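Local coordinates for cytidylyltransferase (Leptospira borgpetersenii serovar Hardjo-bovis, PDB 6OEW), which probably transfers a cytidylyl group from CTP to an acceptor with the help of a magnesium ion, as a nucleotidyltransferase of the GT-A type, at residues N136-R140 against K184-Y188; Q139-A143 against P189-S195; F40-R44 against S219-S223; G107-L111 against L199-T203. One frame throughout, in Å; residues are numbered along the deposited sequence.

Interaction 1. Residues N136-R140 against K184-Y188; sequences NCFQR and KFFEY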
loop_
_atom_site.group_PDB
_atom_site.type_symbol
_atom_site.label_atom_id
_atom_site.label_comp_id
_atom_site.label_asym_id
_atom_site.label_seq_id
_atom_site.Cartn_x
_atom_site.Cartn_y
_atom_site.Cartn_z
ATOM N N ASN A 136 -10.380 0.660 -0.979
ATOM C CA ASN A 136 -10.618 0.804 -2.409
ATOM C C ASN A 136 -10.258 -0.471 -3.166
ATOM O O ASN A 136 -10.164 -0.448 -4.397
ATOM C CB ASN A 136 -9.824 1.998 -2.973
ATOM C CG ASN A 136 -8.309 1.691 -3.072
ATOM O OD1 ASN A 136 -7.825 0.630 -2.596
ATOM N ND2 ASN A 136 -7.566 2.604 -3.683
ATOM N N CYS A 137 -10.037 -1.584 -2.456
ATOM C CA CYS A 137 -9.573 -2.777 -3.150
ATOM C C CYS A 137 -10.318 -4.031 -2.708
ATOM O O CYS A 137 -9.770 -5.136 -2.817
ATOM C CB CYS A 137 -8.050 -2.938 -2.968
ATOM S SG CYS A 137 -7.482 -3.057 -1.249
ATOM N N PHE A 138 -11.554 -3.892 -2.217
ATOM C CA PHE A 138 -12.449 -5.042 -2.135
ATOM C C PHE A 138 -13.071 -5.198 -3.515
ATOM O O PHE A 138 -12.530 -5.912 -4.366
ATOM C CB PHE A 138 -13.495 -4.846 -1.040
ATOM C CG PHE A 138 -14.374 -6.048 -0.806
ATOM C CD1 PHE A 138 -13.832 -7.266 -0.446
ATOM C CD2 PHE A 138 -15.754 -5.937 -0.900
ATOM C CE1 PHE A 138 -14.648 -8.361 -0.223
ATOM C CE2 PHE A 138 -16.571 -7.034 -0.669
ATOM C CZ PHE A 138 -16.018 -8.236 -0.328
ATOM N N GLN A 139 -14.181 -4.504 -3.766
ATOM C CA GLN A 139 -14.512 -4.166 -5.144
ATOM C C GLN A 139 -13.323 -3.420 -5.740
ATOM O O GLN A 139 -12.764 -2.521 -5.100
ATOM C CB GLN A 139 -15.765 -3.278 -5.204
ATOM C CG GLN A 139 -17.090 -3.976 -4.986
ATOM C CD GLN A 139 -18.253 -3.028 -5.225
ATOM O OE1 GLN A 139 -18.802 -2.961 -6.328
ATOM N NE2 GLN A 139 -18.621 -2.270 -4.185
ATOM N N ARG A 140 -12.916 -3.796 -6.950
ATOM C CA ARG A 140 -11.759 -3.176 -7.592
ATOM C C ARG A 140 -12.172 -2.374 -8.818
ATOM O O ARG A 140 -12.643 -2.949 -9.807
ATOM C CB ARG A 140 -10.726 -4.236 -7.979
ATOM C CG ARG A 140 -10.049 -4.841 -6.761
ATOM C CD ARG A 140 -9.029 -5.942 -7.135
ATOM N NE ARG A 140 -8.249 -6.299 -5.950
ATOM C CZ ARG A 140 -7.180 -5.620 -5.541
ATOM N NH1 ARG A 140 -6.747 -4.571 -6.241
ATOM N NH2 ARG A 140 -6.530 -5.988 -4.439
ATOM N N LYS A 184 -18.441 -1.466 10.384
ATOM C CA LYS A 184 -18.806 -0.205 9.734
ATOM C C LYS A 184 -17.884 -0.066 8.520
ATOM O O LYS A 184 -16.900 0.680 8.500
ATOM C CB LYS A 184 -18.728 0.950 10.731
ATOM C CG LYS A 184 -19.637 0.704 11.942
ATOM C CD LYS A 184 -19.659 1.857 12.920
ATOM C CE LYS A 184 -20.712 1.640 14.005
ATOM N NZ LYS A 184 -20.788 2.821 14.892
ATOM N N PHE A 185 -18.258 -0.801 7.469
ATOM C CA PHE A 185 -17.454 -1.085 6.286
ATOM C C PHE A 185 -17.901 -0.203 5.128
ATOM O O PHE A 185 -19.104 -0.074 4.881
ATOM C CB PHE A 185 -17.629 -2.565 5.914
ATOM C CG PHE A 185 -16.877 -3.000 4.672
ATOM C CD1 PHE A 185 -15.543 -3.382 4.749
ATOM C CD2 PHE A 185 -17.524 -3.078 3.444
ATOM C CE1 PHE A 185 -14.854 -3.801 3.614
ATOM C CE2 PHE A 185 -16.849 -3.497 2.298
ATOM C CZ PHE A 185 -15.508 -3.863 2.383
ATOM N N PHE A 186 -16.941 0.396 4.418
ATOM C CA PHE A 186 -17.252 1.257 3.285
ATOM C C PHE A 186 -16.179 1.143 2.224
ATOM O O PHE A 186 -15.024 0.831 2.521
ATOM C CB PHE A 186 -17.413 2.708 3.721
ATOM C CG PHE A 186 -18.624 2.900 4.525
ATOM C CD1 PHE A 186 -19.850 3.013 3.903
ATOM C CD2 PHE A 186 -18.567 2.832 5.908
ATOM C CE1 PHE A 186 -20.994 3.134 4.651
ATOM C CE2 PHE A 186 -19.710 2.964 6.666
ATOM C CZ PHE A 186 -20.922 3.107 6.039
ATOM N N GLU A 187 -16.571 1.443 0.987
ATOM C CA GLU A 187 -15.682 1.281 -0.153
ATOM C C GLU A 187 -15.563 2.573 -0.951
ATOM O O GLU A 187 -16.499 3.370 -1.030
ATOM C CB GLU A 187 -16.167 0.165 -1.062
ATOM C CG GLU A 187 -16.256 -1.183 -0.355
ATOM C CD GLU A 187 -16.635 -2.280 -1.316
ATOM O OE1 GLU A 187 -17.818 -2.686 -1.341
ATOM O OE2 GLU A 187 -15.746 -2.697 -2.077
ATOM N N TYR A 188 -14.417 2.735 -1.585
ATOM C CA TYR A 188 -14.092 3.956 -2.301
ATOM C C TYR A 188 -13.869 3.644 -3.777
ATOM O O TYR A 188 -12.892 2.946 -4.117
ATOM C CB TYR A 188 -12.869 4.607 -1.668
ATOM C CG TYR A 188 -12.591 5.993 -2.177
ATOM C CD1 TYR A 188 -13.295 7.093 -1.682
ATOM C CD2 TYR A 188 -11.663 6.198 -3.181
ATOM C CE1 TYR A 188 -13.045 8.372 -2.167
ATOM C CE2 TYR A 188 -11.408 7.461 -3.673
ATOM C CZ TYR A 188 -12.094 8.540 -3.158
ATOM O OH TYR A 188 -11.814 9.769 -3.663
HETATM O O HOH W 1 -12.253 0.627 -5.614
HETATM O O HOH W 2 -13.237 -1.518 -2.584
#
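The carboxylate of E187 takes hold of Q139 at two points, one on the backbone and one on the side chain. E187 OE2 accepts from Q139 N at 2.9 Å, with the donor lying nearly on the line of the C-O bond, and E187 OE1 accepts from Q139 NE2 at 3.0 Å. The second bond is straight at hydrogen, 161°, and leaves within the amide plane, yet it meets OE1 from above the carboxylate plane, the amide and carboxylate planes being strongly turned against each other. Having one bond on each oxygen should limit rotation of the carboxylate. E187 reaches this position with its chain extended beyond CG.

Water extends the polar network. One molecule accepts from F138 N and lies in donating reach of E187 OE2 and Q139 O, so the water connects the carboxylate with the backbone of F138 and Q139. A second lies 2.6 Å from N136 O and 2.8 Å from Y188 O, placed to bridge the main chains where N136 and Y188 come closest.

The aromatic part is a T-shaped pair: the edge of F185 points at the face of F138, centroids 5.6 Å apart and planes at 88°. F185 CZ leads, 3.9 Å from F138 CD2. The same F138 ring has E187 OE2 at its edge, near its plane. With CG anti to the backbone N (chi1 -174°), F138 turns its ring toward F185.

N136 directs its amide to the backbone of I148 and M146. The contact thus joins the outermost strand, 185-187, to the loop leaving its parallel neighbour, 133-135, at one margin of the mixed sheet of this GT-A fold.

Interaction 2. Residues Q139-A143 against P189-S195; sequences QRTFA and PNERDDS. With EDO (1,2-ethanediol), chain E.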
loop_
_atom_site.group_PDB
_atom_site.type_symbol
_atom_site.label_atom_id
_atom_site.label_comp_id
_atom_site.label_asym_id
_atom_site.label_seq_id
_atom_site.Cartn_x
_atom_site.Cartn_y
_atom_site.Cartn_z
ATOM N N GLN A 139 -14.181 -4.504 -3.766
ATOM C CA GLN A 139 -14.512 -4.166 -5.144
ATOM C C GLN A 139 -13.323 -3.420 -5.740
ATOM O O GLN A 139 -12.764 -2.521 -5.100
ATOM C CB GLN A 139 -15.765 -3.278 -5.204
ATOM C CG GLN A 139 -17.090 -3.976 -4.986
ATOM C CD GLN A 139 -18.253 -3.028 -5.225
ATOM O OE1 GLN A 139 -18.802 -2.961 -6.328
ATOM N NE2 GLN A 139 -18.621 -2.270 -4.185
ATOM N N ARG A 140 -12.916 -3.796 -6.950
ATOM C CA ARG A 140 -11.759 -3.176 -7.592
ATOM C C ARG A 140 -12.172 -2.374 -8.818
ATOM O O ARG A 140 -12.643 -2.949 -9.807
ATOM C CB ARG A 140 -10.726 -4.236 -7.979
ATOM C CG ARG A 140 -10.049 -4.841 -6.761
ATOM C CD ARG A 140 -9.029 -5.942 -7.135
ATOM N NE ARG A 140 -8.249 -6.299 -5.950
ATOM C CZ ARG A 140 -7.180 -5.620 -5.541
ATOM N NH1 ARG A 140 -6.747 -4.571 -6.241
ATOM N NH2 ARG A 140 -6.530 -5.988 -4.439
ATOM N N THR A 141 -11.962 -1.053 -8.766
ATOM C CA THR A 141 -12.090 -0.210 -9.946
ATOM C C THR A 141 -10.852 0.629 -10.224
ATOM O O THR A 141 -10.808 1.281 -11.274
ATOM C CB THR A 141 -13.324 0.724 -9.848
ATOM O OG1 THR A 141 -13.311 1.434 -8.602
ATOM C CG2 THR A 141 -14.620 -0.065 -9.984
ATOM N N PHE A 142 -9.861 0.651 -9.335
ATOM C CA PHE A 142 -8.539 1.172 -9.661
ATOM C C PHE A 142 -7.674 0.047 -10.226
ATOM O O PHE A 142 -7.957 -1.139 -10.040
ATOM C CB PHE A 142 -7.840 1.779 -8.436
ATOM C CG PHE A 142 -8.574 2.944 -7.838
ATOM C CD1 PHE A 142 -8.300 4.243 -8.253
ATOM C CD2 PHE A 142 -9.532 2.736 -6.864
ATOM C CE1 PHE A 142 -8.985 5.327 -7.719
ATOM C CE2 PHE A 142 -10.242 3.843 -6.323
ATOM C CZ PHE A 142 -9.945 5.119 -6.746
ATOM N N ALA A 143 -6.625 0.435 -10.946
ATOM C CA ALA A 143 -5.608 -0.537 -11.337
ATOM C C ALA A 143 -5.050 -1.235 -10.101
ATOM O O ALA A 143 -4.976 -0.656 -9.018
ATOM C CB ALA A 143 -4.478 0.145 -12.101
ATOM N N PRO A 189 -14.729 4.119 -4.679
ATOM C CA PRO A 189 -14.586 3.803 -6.103
ATOM C C PRO A 189 -13.645 4.735 -6.861
ATOM O O PRO A 189 -13.410 5.886 -6.491
ATOM C CB PRO A 189 -16.014 3.972 -6.634
ATOM C CG PRO A 189 -16.544 5.142 -5.807
ATOM C CD PRO A 189 -15.920 4.953 -4.414
ATOM N N ASN A 190 -13.127 4.203 -7.963
ATOM C CA ASN A 190 -12.560 4.996 -9.044
ATOM C C ASN A 190 -13.691 5.576 -9.900
ATOM O O ASN A 190 -14.827 5.104 -9.873
ATOM C CB ASN A 190 -11.624 4.115 -9.881
ATOM C CG ASN A 190 -10.751 4.898 -10.857
ATOM O OD1 ASN A 190 -10.607 6.128 -10.777
ATOM N ND2 ASN A 190 -10.144 4.163 -11.793
ATOM N N GLU A 191 -13.373 6.602 -10.684
ATOM C CA GLU A 191 -14.416 7.211 -11.506
ATOM C C GLU A 191 -14.800 6.326 -12.688
ATOM O O GLU A 191 -15.903 6.457 -13.230
ATOM C CB GLU A 191 -13.954 8.571 -12.004
ATOM C CG GLU A 191 -12.565 8.494 -12.603
ATOM C CD GLU A 191 -12.069 9.840 -13.054
ATOM O OE1 GLU A 191 -12.917 10.740 -13.238
ATOM O OE2 GLU A 191 -10.836 9.995 -13.210
ATOM N N ARG A 192 -13.901 5.452 -13.120
ATOM C CA ARG A 192 -14.170 4.492 -14.178
ATOM C C ARG A 192 -13.534 3.179 -13.750
ATOM O O ARG A 192 -12.869 3.103 -12.711
ATOM C CB ARG A 192 -13.618 4.961 -15.531
ATOM C CG ARG A 192 -12.104 5.111 -15.553
ATOM C CD ARG A 192 -11.624 5.774 -16.839
ATOM N NE ARG A 192 -10.219 6.173 -16.752
ATOM C CZ ARG A 192 -9.585 6.903 -17.671
ATOM N NH1 ARG A 192 -10.227 7.316 -18.762
ATOM N NH2 ARG A 192 -8.308 7.228 -17.498
ATOM N N ASP A 193 -13.740 2.129 -14.537
ATOM C CA ASP A 193 -13.222 0.813 -14.144
ATOM C C ASP A 193 -11.864 0.589 -14.815
ATOM O O ASP A 193 -11.789 0.282 -16.004
ATOM C CB ASP A 193 -14.227 -0.285 -14.489
ATOM C CG ASP A 193 -13.802 -1.657 -13.963
ATOM O OD1 ASP A 193 -12.693 -1.764 -13.405
ATOM O OD2 ASP A 193 -14.578 -2.627 -14.100
ATOM N N ASP A 194 -10.788 0.756 -14.041
ATOM C CA ASP A 194 -9.418 0.545 -14.493
ATOM C C ASP A 194 -8.827 -0.762 -13.994
ATOM O O ASP A 194 -7.604 -0.942 -14.071
ATOM C CB ASP A 194 -8.495 1.666 -14.019
ATOM C CG ASP A 194 -8.826 3.018 -14.625
ATOM O OD1 ASP A 194 -9.469 3.095 -15.692
ATOM O OD2 ASP A 194 -8.393 4.012 -14.024
ATOM N N SER A 195 -9.647 -1.662 -13.459
ATOM C CA SER A 195 -9.106 -2.864 -12.833
ATOM C C SER A 195 -8.353 -3.753 -13.817
ATOM O O SER A 195 -7.574 -4.618 -13.381
ATOM C CB SER A 195 -10.231 -3.664 -12.200
ATOM O OG SER A 195 -11.223 -3.935 -13.177
HETATM C C1 EDO E . -16.751 2.939 -11.948
HETATM O O1 EDO E . -17.290 2.613 -13.233
HETATM C C2 EDO E . -17.632 2.344 -10.853
HETATM O O2 EDO E . -17.723 3.295 -9.788
#
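Two irregular loops of the GT-A fold meet here, one leading from strand 133-135 to strand 149-152 and the other following strand 185-187; an Asx turn at D193 shapes the second. T141 and N190 carry the polar contact. T141 O accepts from D194 N at 2.8 Å and from N190 ND2 at 3.0 Å, and the two donors come from opposite faces of the carbonyl plane. Both bonds are fairly straight, 165° and 161° at hydrogen. T141 OG1 adds a third link by accepting from N190 N at 2.8 Å; its chi1 of 51°, which places OG1 between the backbone N and the carbonyl carbon, turns the hydroxyl to that N-H.

N190 also covers the F142 ring. Its CB stands 3.5 Å from the ring centroid, almost on the normal, in a CH-pi contact, while its amide lies nearly parallel to the ring, stacked over CD1 and CE1. N190 thus uses its backbone N-H, its amide and its CB on two successive residues.

In the Asx turn, D193 OD1 accepts from S195 N at 3.0 Å and also from S195 OG. S195 CA in turn approaches F142 O at 3.5 Å, a CA-H...O contact.

Helix 224-233 borders the second loop: its Y224 touches N190 and bonds to A143 N, and its E229 forms a salt bridge with R192. The end of R140 leads away to D147, on the approach to strand 149-152.

Interaction 3. Residues F40-R44 against S219-S223; sequences FMLER and SKEFS. With EDO (1,2-ethanediol), chain D.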
loop_
_atom_site.group_PDB
_atom_site.type_symbol
_atom_site.label_atom_id
_atom_site.label_comp_id
_atom_site.label_asym_id
_atom_site.label_seq_id
_atom_site.Cartn_x
_atom_site.Cartn_y
_atom_site.Cartn_z
ATOM N N PHE A 40 11.211 4.656 -4.373
ATOM C CA PHE A 40 10.282 5.380 -5.234
ATOM C C PHE A 40 8.931 5.570 -4.557
ATOM O O PHE A 40 8.342 6.663 -4.611
ATOM C CB PHE A 40 10.120 4.611 -6.546
ATOM C CG PHE A 40 9.659 5.453 -7.688
ATOM C CD1 PHE A 40 10.567 5.884 -8.651
ATOM C CD2 PHE A 40 8.325 5.822 -7.809
ATOM C CE1 PHE A 40 10.159 6.660 -9.724
ATOM C CE2 PHE A 40 7.910 6.616 -8.892
ATOM C CZ PHE A 40 8.826 7.037 -9.835
ATOM N N MET A 41 8.409 4.506 -3.946
ATOM C CA MET A 41 7.138 4.581 -3.232
ATOM C C MET A 41 7.192 5.610 -2.108
ATOM O O MET A 41 6.280 6.434 -1.955
ATOM C CB MET A 41 6.776 3.207 -2.676
ATOM C CG MET A 41 5.340 3.121 -2.160
ATOM S SD MET A 41 5.054 1.527 -1.366
ATOM C CE MET A 41 3.329 1.732 -0.860
ATOM N N LEU A 42 8.258 5.572 -1.313
ATOM C CA LEU A 42 8.396 6.511 -0.211
ATOM C C LEU A 42 8.451 7.948 -0.724
ATOM O O LEU A 42 7.823 8.839 -0.147
ATOM C CB LEU A 42 9.634 6.157 0.614
ATOM C CG LEU A 42 9.584 4.800 1.342
ATOM C CD1 LEU A 42 10.868 4.545 2.116
ATOM C CD2 LEU A 42 8.393 4.733 2.295
ATOM N N GLU A 43 9.157 8.186 -1.833
ATOM C CA GLU A 43 9.194 9.534 -2.402
ATOM C C GLU A 43 7.807 9.994 -2.842
ATOM O O GLU A 43 7.456 11.170 -2.674
ATOM C CB GLU A 43 10.172 9.592 -3.573
ATOM C CG GLU A 43 11.616 9.488 -3.146
ATOM C CD GLU A 43 12.564 9.846 -4.257
ATOM O OE1 GLU A 43 12.325 10.846 -4.958
ATOM O OE2 GLU A 43 13.547 9.109 -4.442
ATOM N N ARG A 44 6.997 9.080 -3.392
ATOM C CA ARG A 44 5.632 9.435 -3.776
ATOM C C ARG A 44 4.762 9.736 -2.560
ATOM O O ARG A 44 3.899 10.625 -2.608
ATOM C CB ARG A 44 5.035 8.315 -4.627
ATOM C CG ARG A 44 5.601 8.352 -6.049
ATOM C CD ARG A 44 5.024 7.277 -6.946
ATOM N NE ARG A 44 3.583 7.410 -7.186
ATOM C CZ ARG A 44 3.020 8.259 -8.044
ATOM N NH1 ARG A 44 3.750 9.117 -8.752
ATOM N NH2 ARG A 44 1.701 8.252 -8.197
ATOM N N SER A 219 9.177 13.692 -13.248
ATOM C CA SER A 219 9.378 13.616 -11.808
ATOM C C SER A 219 8.590 12.439 -11.246
ATOM O O SER A 219 8.018 11.649 -12.007
ATOM C CB SER A 219 8.946 14.918 -11.133
ATOM O OG SER A 219 7.530 14.984 -11.006
ATOM N N LYS A 220 8.549 12.308 -9.922
ATOM C CA LYS A 220 7.756 11.261 -9.292
ATOM C C LYS A 220 6.408 11.780 -8.806
ATOM O O LYS A 220 5.706 11.070 -8.078
ATOM C CB LYS A 220 8.528 10.629 -8.127
ATOM C CG LYS A 220 9.961 10.193 -8.493
ATOM C CD LYS A 220 10.633 9.445 -7.320
ATOM C CE LYS A 220 12.035 8.944 -7.719
ATOM N NZ LYS A 220 12.976 10.073 -7.816
ATOM N N GLU A 221 6.026 12.991 -9.209
ATOM C CA GLU A 221 4.836 13.641 -8.679
ATOM C C GLU A 221 3.591 13.405 -9.533
ATOM O O GLU A 221 2.535 13.960 -9.227
ATOM C CB GLU A 221 5.096 15.141 -8.530
ATOM C CG GLU A 221 4.210 15.808 -7.494
ATOM C CD GLU A 221 4.505 17.277 -7.334
ATOM O OE1 GLU A 221 5.447 17.767 -7.993
ATOM O OE2 GLU A 221 3.795 17.932 -6.541
ATOM N N PHE A 222 3.679 12.580 -10.574
ATOM C CA PHE A 222 2.554 12.387 -11.478
ATOM C C PHE A 222 1.402 11.691 -10.766
ATOM O O PHE A 222 1.600 10.892 -9.852
ATOM C CB PHE A 222 2.983 11.577 -12.693
ATOM C CG PHE A 222 3.586 10.228 -12.352
ATOM C CD1 PHE A 222 2.779 9.114 -12.211
ATOM C CD2 PHE A 222 4.962 10.078 -12.209
ATOM C CE1 PHE A 222 3.323 7.872 -11.907
ATOM C CE2 PHE A 222 5.515 8.842 -11.916
ATOM C CZ PHE A 222 4.692 7.737 -11.766
ATOM N N SER A 223 0.177 12.006 -11.190
ATOM C CA SER A 223 -0.993 11.438 -10.537
ATOM C C SER A 223 -1.379 10.098 -11.166
ATOM O O SER A 223 -0.896 9.716 -12.234
ATOM C CB SER A 223 -2.174 12.407 -10.605
ATOM O OG SER A 223 -2.717 12.397 -11.908
HETATM C C1 EDO D . 1.879 12.528 -6.151
HETATM O O1 EDO D . 0.905 13.035 -5.224
HETATM C C2 EDO D . 1.934 10.997 -6.103
HETATM O O2 EDO D . 2.125 10.560 -4.748
#
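The F222 ring carries the guanidinium of R44 over one face, with NH1 3.3 Å above the plane and over its centre, while S219 O lies at its edge. R44 CZ is 4.2 Å from the F222 ring centroid, 24° off the normal, so this is a cation-pi contact. It belongs to the packing of helix 37-45 against the loop between helices 204-214 and 224-233 in the GT-A fold. An ethanediol, probably from the crystallisation liquor, lies on one face of the guanidinium, and F222 O is at its edge.

R44 grips that one oxygen end-on: NH1 donates to F222 O at 3.0 Å on a lone pair, and NH2 donates at 3.1 Å nearly along the carbonyl direction. A bend at chi3 (64°) brings the guanidinium to F222. NH1 also makes a weak bond to K220 O, while NE donates to the backbone of I112.

The F40 ring has the aliphatic chain of K220 over one face, K220 CD being 3.8 Å from its centroid, and F222 CE2 at its edge. Beyond the ring, K220 bends at chi4 (72°) toward acidic partners. D34 is one, and the other is E43, whose OE1 receives K220 NZ at 3.0 Å from above the carboxylate plane.

Interaction 4. Residues G107-L111 against L199-T203; sequences GDCPL and LTIDT. With MG (magnesium ion), chain C.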
loop_
_atom_site.group_PDB
_atom_site.type_symbol
_atom_site.label_atom_id
_atom_site.label_comp_id
_atom_site.label_asym_id
_atom_site.label_seq_id
_atom_site.Cartn_x
_atom_site.Cartn_y
_atom_site.Cartn_z
ATOM N N GLY A 107 4.441 -2.778 0.156
ATOM C CA GLY A 107 5.555 -2.347 -0.668
ATOM C C GLY A 107 5.568 -2.866 -2.095
ATOM O O GLY A 107 6.555 -2.676 -2.817
ATOM N N ASP A 108 4.520 -3.550 -2.536
ATOM C CA ASP A 108 4.464 -3.879 -3.956
ATOM C C ASP A 108 3.604 -2.894 -4.741
ATOM O O ASP A 108 3.180 -3.201 -5.861
ATOM C CB ASP A 108 3.966 -5.298 -4.160
ATOM C CG ASP A 108 2.706 -5.562 -3.420
ATOM O OD1 ASP A 108 1.992 -4.571 -3.078
ATOM O OD2 ASP A 108 2.460 -6.758 -3.143
ATOM N N CYS A 109 3.339 -1.723 -4.171
ATOM C CA CYS A 109 2.560 -0.674 -4.827
ATOM C C CYS A 109 3.388 0.598 -5.002
ATOM O O CYS A 109 3.029 1.666 -4.479
ATOM C CB CYS A 109 1.302 -0.373 -4.020
ATOM S SG CYS A 109 0.139 -1.734 -3.948
ATOM N N PRO A 110 4.478 0.530 -5.765
ATOM C CA PRO A 110 5.398 1.673 -5.825
ATOM C C PRO A 110 4.816 2.930 -6.453
ATOM O O PRO A 110 5.381 4.006 -6.224
ATOM C CB PRO A 110 6.556 1.134 -6.669
ATOM C CG PRO A 110 5.904 0.100 -7.545
ATOM C CD PRO A 110 4.956 -0.583 -6.610
ATOM N N LEU A 111 3.752 2.845 -7.261
ATOM C CA LEU A 111 3.179 4.025 -7.908
ATOM C C LEU A 111 1.961 4.556 -7.173
ATOM O O LEU A 111 1.192 5.338 -7.752
ATOM C CB LEU A 111 2.812 3.742 -9.366
ATOM C CG LEU A 111 3.973 3.204 -10.221
ATOM C CD1 LEU A 111 3.610 3.160 -11.681
ATOM C CD2 LEU A 111 5.244 4.017 -10.029
ATOM N N LEU A 199 -0.648 -2.753 -11.926
ATOM C CA LEU A 199 0.475 -1.870 -11.646
ATOM C C LEU A 199 1.118 -2.212 -10.306
ATOM O O LEU A 199 1.756 -1.364 -9.675
ATOM C CB LEU A 199 0.016 -0.404 -11.708
ATOM C CG LEU A 199 -0.499 -0.019 -13.108
ATOM C CD1 LEU A 199 -1.110 1.375 -13.140
ATOM C CD2 LEU A 199 0.612 -0.143 -14.147
ATOM N N THR A 200 0.964 -3.447 -9.863
ATOM C CA THR A 200 1.692 -3.949 -8.714
ATOM C C THR A 200 2.896 -4.740 -9.225
ATOM O O THR A 200 2.998 -5.032 -10.426
ATOM C CB THR A 200 0.757 -4.800 -7.848
ATOM O OG1 THR A 200 1.452 -5.278 -6.695
ATOM C CG2 THR A 200 0.190 -5.939 -8.650
ATOM N N ILE A 201 3.856 -5.005 -8.341
ATOM C CA ILE A 201 5.069 -5.719 -8.754
ATOM C C ILE A 201 5.110 -7.069 -8.046
ATOM O O ILE A 201 5.324 -7.163 -6.828
ATOM C CB ILE A 201 6.348 -4.901 -8.512
ATOM C CG1 ILE A 201 7.567 -5.740 -8.924
ATOM C CG2 ILE A 201 6.443 -4.374 -7.057
ATOM C CD1 ILE A 201 8.721 -4.918 -9.387
ATOM N N ASP A 202 4.866 -8.116 -8.827
ATOM C CA ASP A 202 4.992 -9.489 -8.401
ATOM C C ASP A 202 5.776 -10.340 -9.385
ATOM O O ASP A 202 6.170 -11.447 -9.018
ATOM C CB ASP A 202 3.615 -10.128 -8.205
ATOM C CG ASP A 202 2.883 -9.582 -7.001
ATOM O OD1 ASP A 202 3.433 -9.666 -5.870
ATOM O OD2 ASP A 202 1.757 -9.079 -7.202
ATOM N N THR A 203 6.011 -9.861 -10.608
ATOM C CA THR A 203 6.756 -10.596 -11.622
ATOM C C THR A 203 7.712 -9.647 -12.329
ATOM O O THR A 203 7.604 -8.413 -12.227
ATOM C CB THR A 203 5.841 -11.225 -12.674
ATOM O OG1 THR A 203 5.141 -10.171 -13.349
ATOM C CG2 THR A 203 4.848 -12.174 -12.042
HETATM MG MG MG C . 0.877 -7.828 -2.991
HETATM O O HOH W 3 1.845 0.815 -7.760
HETATM O O HOH W 4 0.621 -7.696 -5.371
HETATM O O HOH W 5 2.611 -9.485 -3.568
HETATM O O HOH W 6 -1.221 -9.010 -2.996
#
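D108 and T200 stand side by side, pointing the same way, in the metal site of the GT-A fold, where the loop after strand 101-106 meets the loop that leads into helix 204-214. The tight part centres on D108 O. This buried oxygen accepts from T200 OG1 at 2.8 Å and from I201 N at 3.1 Å. The hydroxyl comes from well above the carbonyl plane, 42° out of it, and the N-H is tilted only 17°. T200 CA adds a CA-H...O contact at 3.3 Å to D108 O. T200 OG1 is anti to its own backbone N (chi1 -179°), which brings the hydroxyl alongside D108.

Packing is less close around P110, whose CD is 4.1 Å from I201 CG2. Further along, the two backbones are joined through water, which accepts from L111 N and donates to L199 O.

The watery side begins at the carboxylate of D108. OD2 binds the magnesium ion, and three waters are its other ligands in the model. OD1 accepts a hydrogen bond from T106 OG1, which probably helps to fix the carboxylate's rotation. D202 reaches the metal through water: one metal-bound water donates to both D202 OD2 and T200 OG1, and another donates to D202 OD1. D202 OD1 also forms a salt bridge with K27 and lies 4.1 Å from D108 OD2. The direct metal bond, D108 OD2 to magnesium, measures 1.9 Å.

How the interactions relate
Along the chain the contacts nest: interaction 3 closes the longest loop, interaction 4 lies inside it, and interactions 1 and 2 lie inside that. Interactions 1 and 2 share Q139 and R140, follow one another along the same two chain segments, and have centres 11 Å apart at the 185-187 end of the mixed sheet. Interaction 4, at the metal, is 17 Å from interaction 2 between centres, yet they touch where A143 CB meets L199 CD1. Interactions 3 and 4, whose centres are 13 Å apart, touch through R44, M41, P110 and L111. Packing therefore runs continuously from the sheet's margin past the magnesium site to helix 37-45.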